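Bartonella effector protein (Bep) substrate of VirB T4SS (Bartonella clarridgeiae, PDB 4YK2) is probably an effector carried through the VirB type IV secretion system with the help of its BID domain, the part described. Local coordinates at residues N53-A56 against N57-S60; S79-S82 against F83-A87; G93-N96 against S97-Q101; H114-A117 against D118-N122. One frame throughout, in Å; residues are numbered along the deposited sequence. Where two conformers were deposited one is given.

Contact 1 (N53-A56 against N57-S60); sequences NQLA and NQLS
A56, L55 and the first residues after them, N57, Q58 and L59, build the N-terminal start of helix 56-64, showing how a helix can begin on a residue whose own side chain cannot cap it. The chain arrives through a type I beta turn running from N53 to A56, closed by A56 N donating to N53 O at 3.2 Å, which places L55 at the N-cap and makes A56 the first helical residue. The carbonyl of L55 opens the repeating pattern: L59 N donates to L55 O at 2.9 Å. S60 N follows one residue on, reaching A56 O at 3.1 Å.

Water supplies one of the first-turn amides. It donates to Q54 O and accepts from N57 N at 2.9 Å, so that the N-H of N57 is bonded although no side chain of the turn reaches it. A second water joins the carbonyl of Q54 to the side chain of Q58, donating to both Q54 O and Q58 OE1. The Q58 chain is bent at its second torsion (chi2 72°), which turns the amide back along the turn until OE1 lies 3.5 Å from L55 CA.

The L59 side chain lies against the carbonyl its own N-H uses, CG 3.3 Å from L55 O. Further out, L59 packs on I41 and L55 on F49, both of helix 21-49, so these two leucines set the helix start against the bundle while A56 and N57 remain exposed. At the exposed end, a third water donates to A56 O at 3.0 Å and also hydrogen-bonds S60 OG.

Contact 2 (S79-S82 against F83-A87); sequences SPES and FAKLA
E81 OE2 is gripped from two directions: L86 N donates to it at 3.0 Å, and R99 of helix 97-103 forms a weak, long ion pair with the same oxygen. The glutamate sits in a 3-10 turn over residues 80-82, just after helix 69-78 has ended, and its carboxylate closes the loop that follows, side chain to backbone. In the conformer described, one of two modelled for this residue, E81 is extended beyond CG (chi2 -171°), which carries the carboxylate out to the returning chain. The bond from L86 N is almost straight, 171° at the hydrogen, and uses the anti lone pair, the one away from the other carboxylate oxygen.

The turn itself is closed by F83 N donating to P80 O at 3.0 Å. It is also held from the residue before it: S82 N donates to S79 O, and S82 OG adds a weak bond to that oxygen. Beyond F83 the chain leaves the turn and doubles back past E81.

The aliphatic part of the glutamate serves as a packing surface. L86 crosses it at about a right angle, with L86 CG 3.5 Å from E81 CG, and L86 CD2 goes on to meet P80 CB at 4.0 Å. L86 is buried, with V48 and F49 of helix 21-49 against it, while the F83 ring packs on T75 and L76, so the loop is laid across the ends of two helices. Between the turn and the returning chain, E81 CA also makes a C-H...O contact with A84 O at 3.1 Å.

Contact 3 (G93-N96 against S97-Q101); sequences GIKN and SKRKQ. With SO4 (sulfate ion), chain D; SO4 (sulfate ion), chain C.
The backbone runs from the short strand 94-95 straight into helix 97-103; N96, still extended (psi 179°), is the N-cap residue between them. The helical bonding starts at once, K100 N donating to N96 O at 3.0 Å.

The N96 side chain stands between its own backbone N and carbonyl carbon (chi1 69°), the crowded position, and this brings OD1 to the amides at the start of the helix. There it accepts from R99 N at 3.1 Å, the donor tilted 29° from the amide plane; S89 N, just before strand 90-91, binds the same oxygen. The amide's other end, ND2, donates to two oxygens of one sulfate, the nearer being O3 at 3.1 Å. A second sulfate takes S97 N at 2.7 Å through O2, lying at the helix start where the helix dipole would favour an anion.

Away from the cap, K95 CB packs 3.9 Å from both R99 CG and K100 CG. The charged ends then diverge: K95 NZ forms a salt bridge with E103, while R99 NE binds A87 O. An asparagine such as N96, whose carboxamide oxygen takes the amide three positions on, is the classic N-cap, here joining a two-stranded hairpin to a helix in what is probably the domain's hook.

Contact 4 (H114-A117 against D118-N122); sequences HKYA and DAVEN
Over one face of the Y116 ring lies a methyl group of V120, one helical turn further on. V120 CG2 is 4.0 Å from the ring centroid and only 14° off the normal, a CH-pi contact offset toward the hydroxyl-bearing carbon CZ. With CG anti to its own backbone nitrogen (chi1 171°), the tyrosine stands its ring out from the helix, and V120 CG2 reaches back over the face. The same methyl also sits 3.2 Å from Y116 O, so it is wedged between ring and backbone.

Beneath the side chains runs the alpha-helical ladder of helix 106-123. V120 N donates to Y116 O at 2.9 Å, and E121 N to A117 O at 2.8 Å; D118 and A119 repeat the pattern with H114 and K115. D118 folds back toward the preceding turn, its CG 3.2 Å from H114 O.

The helix has an inner and an outer side. A117 touches I62 of helix 56-64 and T69 of helix 69-78, A119 meets I34 of helix 21-49, and Y116 and V120 both pack on H63. D118 and E121 are exposed. One helix packed against three others through Y116, A117, A119 and V120 is the arrangement of a four-helix bundle, the conserved body of the BID domain.

Overall arrangement
The chain passes from the bundle (contact 1) through the loop of contact 2 to the probable hook (contact 3) and returns to the bundle in contact 4. Contacts 1 and 2, with centres 13 Å apart, touch directly: L55 CD2 packs 3.7 Å from F83 CG, and Q54 lies against A84. Contact 2 in turn meets contact 3, about 14 Å away between centres, through R99, whose NH2 also makes a weak bond to L86 O. Contact 4 touches contact 1 where Y116 nears L59, yet its centre is about 31 Å from that of contact 3, on the opposite side of the chain's centre. The sulfates of contact 3 probably come from the crystallisation liquor.

Contact 1 (N53-A56 against N57-S60)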
loop_
_atom_site.group_PDB
_atom_site.type_symbol
_atom_site.label_atom_id
_atom_site.label_comp_id
_atom_site.label_asym_id
_atom_site.label_seq_id
_atom_site.Cartn_x
_atom_site.Cartn_y
_atom_site.Cartn_z
ATOM N N ASN A 53 -6.502 7.006 -2.560
ATOM C CA ASN A 53 -5.300 7.745 -2.174
ATOM C C ASN A 53 -5.200 7.994 -0.668
ATOM O O ASN A 53 -4.518 8.921 -0.240
ATOM C CB ASN A 53 -5.245 9.078 -2.926
ATOM C CG ASN A 53 -5.172 8.882 -4.427
ATOM O OD1 ASN A 53 -4.361 8.092 -4.922
ATOM N ND2 ASN A 53 -6.047 9.558 -5.153
ATOM N N GLN A 54 -5.867 7.164 0.133
ATOM C CA GLN A 54 -5.899 7.361 1.589
ATOM C C GLN A 54 -4.492 7.483 2.203
ATOM O O GLN A 54 -4.233 8.335 3.065
ATOM C CB GLN A 54 -6.654 6.204 2.271
ATOM C CG GLN A 54 -6.941 6.468 3.753
ATOM C CD GLN A 54 -7.923 7.606 3.920
ATOM O OE1 GLN A 54 -9.041 7.537 3.429
ATOM N NE2 GLN A 54 -7.492 8.676 4.562
ATOM N N LEU A 55 -3.575 6.644 1.735
ATOM C CA LEU A 55 -2.249 6.578 2.335
ATOM C C LEU A 55 -1.176 7.307 1.530
ATOM O O LEU A 55 0.008 6.972 1.643
ATOM C CB LEU A 55 -1.829 5.122 2.519
ATOM C CG LEU A 55 -2.791 4.252 3.320
ATOM C CD1 LEU A 55 -2.308 2.800 3.303
ATOM C CD2 LEU A 55 -3.001 4.763 4.788
ATOM N N ALA A 56 -1.583 8.299 0.734
ATOM C CA ALA A 56 -0.630 9.083 -0.070
ATOM C C ALA A 56 0.552 9.607 0.764
ATOM O O ALA A 56 1.706 9.520 0.342
ATOM C CB ALA A 56 -1.352 10.263 -0.768
ATOM N N ASN A 57 0.268 10.152 1.944
ATOM C CA ASN A 57 1.337 10.647 2.811
ATOM C C ASN A 57 2.347 9.549 3.111
ATOM O O ASN A 57 3.558 9.739 2.955
ATOM C CB ASN A 57 0.782 11.191 4.136
ATOM C CG ASN A 57 -0.017 12.478 3.960
ATOM O OD1 ASN A 57 -0.001 13.105 2.907
ATOM N ND2 ASN A 57 -0.710 12.878 5.014
ATOM N N GLN A 58 1.837 8.402 3.545
ATOM C CA GLN A 58 2.690 7.296 3.959
ATOM C C GLN A 58 3.491 6.733 2.790
ATOM O O GLN A 58 4.638 6.321 2.959
ATOM C CB GLN A 58 1.855 6.182 4.604
ATOM C CG GLN A 58 1.397 6.481 6.048
ATOM C CD GLN A 58 0.300 7.544 6.109
ATOM O OE1 GLN A 58 -0.466 7.727 5.163
ATOM N NE2 GLN A 58 0.247 8.262 7.217
ATOM N N LEU A 59 2.880 6.686 1.610
ATOM C CA LEU A 59 3.580 6.185 0.422
ATOM C C LEU A 59 4.763 7.078 0.046
ATOM O O LEU A 59 5.845 6.590 -0.289
ATOM C CB LEU A 59 2.612 6.070 -0.763
ATOM C CG LEU A 59 1.522 5.032 -0.486
ATOM C CD1 LEU A 59 0.382 5.082 -1.499
ATOM C CD2 LEU A 59 2.150 3.633 -0.426
ATOM N N SER A 60 4.564 8.390 0.117
ATOM C CA SER A 60 5.640 9.318 -0.219
ATOM C C SER A 60 6.739 9.291 0.850
ATOM O O SER A 60 7.927 9.490 0.554
ATOM C CB SER A 60 5.083 10.729 -0.396
ATOM O OG SER A 60 4.412 10.849 -1.647
HETATM O O HOH W 1 -2.384 10.498 3.040
HETATM O O HOH W 2 -2.688 8.847 5.898
HETATM O O HOH W 3 2.010 9.220 -2.636
#

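Contact 2 (S79-S82 against F83-A87)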
loop_
_atom_site.group_PDB
_atom_site.type_symbol
_atom_site.label_atom_id
_atom_site.label_comp_id
_atom_site.label_asym_id
_atom_site.label_seq_id
_atom_site.Cartn_x
_atom_site.Cartn_y
_atom_site.Cartn_z
ATOM N N SER A 79 -3.648 -1.721 13.614
ATOM C CA SER A 79 -4.533 -0.594 13.938
ATOM C C SER A 79 -4.857 0.226 12.695
ATOM O O SER A 79 -4.567 1.423 12.645
ATOM C CB SER A 79 -3.900 0.326 14.994
ATOM O OG SER A 79 -3.417 -0.398 16.109
ATOM N N PRO A 80 -5.468 -0.406 11.681
ATOM C CA PRO A 80 -5.723 0.321 10.434
ATOM C C PRO A 80 -6.574 1.582 10.589
ATOM O O PRO A 80 -6.391 2.520 9.815
ATOM C CB PRO A 80 -6.456 -0.720 9.571
ATOM C CG PRO A 80 -7.013 -1.691 10.546
ATOM C CD PRO A 80 -5.968 -1.789 11.604
ATOM N N GLU A 81 -7.471 1.626 11.574
ATOM C CA GLU A 81 -8.329 2.806 11.685
ATOM C C GLU A 81 -7.569 3.992 12.317
ATOM O O GLU A 81 -8.092 5.090 12.406
ATOM C CB GLU A 81 -9.641 2.464 12.437
ATOM C CG GLU A 81 -10.636 1.703 11.508
ATOM C CD GLU A 81 -12.046 1.487 12.068
ATOM O OE1 GLU A 81 -12.169 1.113 13.258
ATOM O OE2 GLU A 81 -13.037 1.669 11.301
ATOM N N SER A 82 -6.303 3.787 12.671
ATOM C CA SER A 82 -5.406 4.914 12.957
ATOM C C SER A 82 -5.286 5.827 11.743
ATOM O O SER A 82 -5.132 7.035 11.883
ATOM C CB SER A 82 -4.000 4.429 13.347
ATOM O OG SER A 82 -4.011 3.842 14.632
ATOM N N PHE A 83 -5.330 5.249 10.539
ATOM C CA PHE A 83 -5.166 6.052 9.332
ATOM C C PHE A 83 -6.482 6.711 8.904
ATOM O O PHE A 83 -6.512 7.886 8.530
ATOM C CB PHE A 83 -4.590 5.188 8.185
ATOM C CG PHE A 83 -3.204 4.666 8.464
ATOM C CD1 PHE A 83 -2.126 5.538 8.557
ATOM C CD2 PHE A 83 -2.974 3.310 8.626
ATOM C CE1 PHE A 83 -0.853 5.071 8.828
ATOM C CE2 PHE A 83 -1.694 2.829 8.875
ATOM C CZ PHE A 83 -0.632 3.706 8.968
ATOM N N ALA A 84 -7.564 5.942 8.946
ATOM C CA ALA A 84 -8.891 6.429 8.587
ATOM C C ALA A 84 -9.891 5.363 8.975
ATOM O O ALA A 84 -9.519 4.212 9.181
ATOM C CB ALA A 84 -8.989 6.732 7.091
ATOM N N LYS A 85 -11.162 5.737 9.060
ATOM C CA LYS A 85 -12.224 4.757 9.276
ATOM C C LYS A 85 -12.245 3.747 8.125
ATOM O O LYS A 85 -12.056 4.123 6.970
ATOM C CB LYS A 85 -13.583 5.460 9.392
ATOM C CG LYS A 85 -14.735 4.517 9.670
ATOM C CD LYS A 85 -15.957 5.273 10.153
ATOM C CE LYS A 85 -16.823 5.690 8.994
ATOM N NZ LYS A 85 -17.395 4.495 8.318
ATOM N N LEU A 86 -12.454 2.472 8.431
ATOM C CA LEU A 86 -12.554 1.466 7.375
ATOM C C LEU A 86 -13.838 1.662 6.577
ATOM O O LEU A 86 -14.834 2.176 7.106
ATOM C CB LEU A 86 -12.522 0.057 7.961
ATOM C CG LEU A 86 -11.267 -0.370 8.716
ATOM C CD1 LEU A 86 -11.419 -1.805 9.188
ATOM C CD2 LEU A 86 -10.041 -0.214 7.848
ATOM N N ALA A 87 -13.818 1.258 5.312
ATOM C CA ALA A 87 -15.017 1.307 4.479
ATOM C C ALA A 87 -16.096 0.420 5.082
ATOM O O ALA A 87 -15.795 -0.500 5.837
ATOM C CB ALA A 87 -14.706 0.872 3.057
#

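Contact 3 (G93-N96 against S97-Q101)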
loop_
_atom_site.group_PDB
_atom_site.type_symbol
_atom_site.label_atom_id
_atom_site.label_comp_id
_atom_site.label_asym_id
_atom_site.label_seq_id
_atom_site.Cartn_x
_atom_site.Cartn_y
_atom_site.Cartn_z
ATOM N N GLY A 93 -21.466 -4.176 16.803
ATOM C CA GLY A 93 -20.622 -5.342 16.618
ATOM C C GLY A 93 -20.867 -6.128 15.343
ATOM O O GLY A 93 -20.096 -7.033 15.014
ATOM N N ILE A 94 -21.936 -5.798 14.622
ATOM C CA ILE A 94 -22.245 -6.486 13.371
ATOM C C ILE A 94 -21.656 -5.734 12.179
ATOM O O ILE A 94 -22.109 -4.642 11.838
ATOM C CB ILE A 94 -23.751 -6.659 13.181
ATOM C CG1 ILE A 94 -24.366 -7.373 14.384
ATOM C CG2 ILE A 94 -24.029 -7.434 11.908
ATOM C CD1 ILE A 94 -23.851 -8.776 14.583
ATOM N N LYS A 95 -20.655 -6.333 11.545
ATOM C CA LYS A 95 -20.008 -5.754 10.369
ATOM C C LYS A 95 -20.839 -6.000 9.118
ATOM O O LYS A 95 -21.181 -7.145 8.838
ATOM C CB LYS A 95 -18.614 -6.363 10.180
ATOM C CG LYS A 95 -17.693 -6.231 11.389
ATOM C CD LYS A 95 -16.479 -7.141 11.248
ATOM C CE LYS A 95 -15.508 -6.977 12.401
ATOM N NZ LYS A 95 -14.398 -7.972 12.318
ATOM N N ASN A 96 -21.148 -4.961 8.342
ATOM C CA ASN A 96 -21.844 -5.206 7.078
ATOM C C ASN A 96 -20.859 -5.713 6.027
ATOM O O ASN A 96 -19.670 -5.883 6.307
ATOM C CB ASN A 96 -22.614 -3.957 6.594
ATOM C CG ASN A 96 -21.717 -2.807 6.153
ATOM O OD1 ASN A 96 -20.486 -2.862 6.238
ATOM N ND2 ASN A 96 -22.350 -1.744 5.669
ATOM N N SER A 97 -21.356 -5.992 4.829
ATOM C CA SER A 97 -20.555 -6.695 3.829
ATOM C C SER A 97 -19.362 -5.869 3.354
ATOM O O SER A 97 -18.269 -6.396 3.136
ATOM C CB SER A 97 -21.427 -7.087 2.638
ATOM O OG SER A 97 -20.648 -7.707 1.632
ATOM N N LYS A 98 -19.582 -4.570 3.195
ATOM C CA LYS A 98 -18.530 -3.662 2.776
ATOM C C LYS A 98 -17.395 -3.639 3.807
ATOM O O LYS A 98 -16.219 -3.623 3.449
ATOM C CB LYS A 98 -19.101 -2.259 2.571
ATOM C CG LYS A 98 -18.371 -1.431 1.537
ATOM C CD LYS A 98 -19.138 -0.160 1.214
ATOM C CE LYS A 98 -18.461 0.625 0.111
ATOM N NZ LYS A 98 -19.226 1.848 -0.270
ATOM N N ARG A 99 -17.750 -3.654 5.085
ATOM C CA ARG A 99 -16.747 -3.668 6.144
ATOM C C ARG A 99 -15.960 -4.976 6.134
ATOM O O ARG A 99 -14.746 -4.976 6.326
ATOM C CB ARG A 99 -17.391 -3.464 7.514
ATOM C CG ARG A 99 -16.404 -3.575 8.672
ATOM C CD ARG A 99 -15.286 -2.534 8.572
ATOM N NE ARG A 99 -15.796 -1.159 8.513
ATOM C CZ ARG A 99 -16.021 -0.389 9.577
ATOM N NH1 ARG A 99 -15.789 -0.848 10.804
ATOM N NH2 ARG A 99 -16.484 0.846 9.418
ATOM N N LYS A 100 -16.656 -6.088 5.923
ATOM C CA LYS A 100 -15.996 -7.386 5.883
ATOM C C LYS A 100 -15.011 -7.451 4.713
ATOM O O LYS A 100 -13.898 -7.931 4.881
ATOM C CB LYS A 100 -17.025 -8.518 5.805
ATOM C CG LYS A 100 -17.873 -8.646 7.078
ATOM C CD LYS A 100 -18.729 -9.907 7.080
ATOM C CE LYS A 100 -19.417 -10.106 8.426
ATOM N NZ LYS A 100 -20.198 -11.378 8.492
ATOM N N GLN A 101 -15.393 -6.929 3.550
ATOM C CA GLN A 101 -14.462 -6.879 2.418
ATOM C C GLN A 101 -13.272 -5.967 2.707
ATOM O O GLN A 101 -12.154 -6.277 2.309
ATOM C CB GLN A 101 -15.159 -6.418 1.137
ATOM C CG GLN A 101 -16.059 -7.474 0.496
ATOM C CD GLN A 101 -15.373 -8.827 0.343
ATOM O OE1 GLN A 101 -15.776 -9.822 0.959
ATOM N NE2 GLN A 101 -14.331 -8.871 -0.483
HETATM S S SO4 D . -25.079 -5.904 4.020
HETATM O O1 SO4 D . -25.147 -6.586 2.729
HETATM O O2 SO4 D . -24.021 -6.501 4.828
HETATM O O3 SO4 D . -24.790 -4.489 3.808
HETATM O O4 SO4 D . -26.355 -6.042 4.717
HETATM S S SO4 C . -21.687 1.621 4.201
HETATM O O1 SO4 C . -21.684 0.416 3.376
HETATM O O2 SO4 C . -20.579 2.493 3.809
HETATM O O3 SO4 C . -21.553 1.256 5.609
HETATM O O4 SO4 C . -22.951 2.327 4.008
#

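Contact 4 (H114-A117 against D118-N122)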
loop_
_atom_site.group_PDB
_atom_site.type_symbol
_atom_site.label_atom_id
_atom_site.label_comp_id
_atom_site.label_asym_id
_atom_site.label_seq_id
_atom_site.Cartn_x
_atom_site.Cartn_y
_atom_site.Cartn_z
ATOM N N HIS A 114 4.731 -3.495 0.934
ATOM C CA HIS A 114 6.063 -4.095 1.074
ATOM C C HIS A 114 6.730 -4.266 -0.298
ATOM O O HIS A 114 7.925 -3.996 -0.448
ATOM C CB HIS A 114 5.997 -5.449 1.788
ATOM C CG HIS A 114 6.006 -5.353 3.284
ATOM N ND1 HIS A 114 7.137 -5.034 4.006
ATOM C CD2 HIS A 114 5.022 -5.553 4.198
ATOM C CE1 HIS A 114 6.846 -5.024 5.297
ATOM N NE2 HIS A 114 5.571 -5.342 5.441
ATOM N N LYS A 115 5.965 -4.703 -1.295
ATOM C CA LYS A 115 6.500 -4.839 -2.660
ATOM C C LYS A 115 6.908 -3.491 -3.251
ATOM O O LYS A 115 7.956 -3.378 -3.880
ATOM C CB LYS A 115 5.484 -5.517 -3.573
ATOM C CG LYS A 115 5.316 -7.000 -3.296
ATOM C CD LYS A 115 4.376 -7.645 -4.293
ATOM C CE LYS A 115 4.118 -9.102 -3.913
ATOM N NZ LYS A 115 2.908 -9.650 -4.582
ATOM N N TYR A 116 6.072 -2.475 -3.043
ATOM C CA TYR A 116 6.383 -1.112 -3.454
ATOM C C TYR A 116 7.696 -0.644 -2.822
ATOM O O TYR A 116 8.600 -0.164 -3.515
ATOM C CB TYR A 116 5.221 -0.178 -3.071
ATOM C CG TYR A 116 5.506 1.291 -3.260
ATOM C CD1 TYR A 116 5.367 1.894 -4.506
ATOM C CD2 TYR A 116 5.889 2.085 -2.185
ATOM C CE1 TYR A 116 5.623 3.231 -4.675
ATOM C CE2 TYR A 116 6.146 3.425 -2.345
ATOM C CZ TYR A 116 6.005 3.994 -3.593
ATOM O OH TYR A 116 6.256 5.333 -3.746
ATOM N N ALA A 117 7.809 -0.813 -1.509
ATOM C CA ALA A 117 9.023 -0.432 -0.782
ATOM C C ALA A 117 10.264 -1.163 -1.283
ATOM O O ALA A 117 11.326 -0.563 -1.400
ATOM C CB ALA A 117 8.848 -0.685 0.696
ATOM N N ASP A 118 10.134 -2.461 -1.546
ATOM C CA ASP A 118 11.240 -3.256 -2.072
ATOM C C ASP A 118 11.680 -2.752 -3.436
ATOM O O ASP A 118 12.873 -2.702 -3.730
ATOM C CB ASP A 118 10.856 -4.735 -2.188
ATOM C CG ASP A 118 10.791 -5.439 -0.841
ATOM O OD1 ASP A 118 11.212 -4.843 0.170
ATOM O OD2 ASP A 118 10.327 -6.599 -0.802
ATOM N N ALA A 119 10.709 -2.393 -4.274
ATOM C CA ALA A 119 11.008 -1.933 -5.625
ATOM C C ALA A 119 11.691 -0.574 -5.572
ATOM O O ALA A 119 12.637 -0.320 -6.313
ATOM C CB ALA A 119 9.746 -1.869 -6.464
ATOM N N VAL A 120 11.217 0.295 -4.685
ATOM C CA VAL A 120 11.843 1.596 -4.490
ATOM C C VAL A 120 13.265 1.416 -3.958
ATOM O O VAL A 120 14.213 2.028 -4.454
ATOM C CB VAL A 120 11.016 2.483 -3.539
ATOM C CG1 VAL A 120 11.777 3.765 -3.220
ATOM C CG2 VAL A 120 9.649 2.803 -4.147
ATOM N N GLU A 121 13.403 0.575 -2.940
ATOM C CA GLU A 121 14.696 0.300 -2.324
ATOM C C GLU A 121 15.686 -0.262 -3.341
ATOM O O GLU A 121 16.878 0.034 -3.291
ATOM C CB GLU A 121 14.529 -0.683 -1.161
ATOM C CG GLU A 121 15.802 -0.998 -0.407
ATOM C CD GLU A 121 15.996 -0.108 0.800
ATOM O OE1 GLU A 121 16.955 0.692 0.808
ATOM O OE2 GLU A 121 15.193 -0.219 1.747
ATOM N N ASN A 122 15.188 -1.067 -4.270
ATOM C CA ASN A 122 16.055 -1.673 -5.271
ATOM C C ASN A 122 16.471 -0.658 -6.328
ATOM O O ASN A 122 17.591 -0.710 -6.836
ATOM C CB ASN A 122 15.369 -2.869 -5.940
ATOM C CG ASN A 122 16.141 -3.376 -7.153
ATOM O OD1 ASN A 122 17.112 -4.127 -7.020
ATOM N ND2 ASN A 122 15.721 -2.952 -8.342
#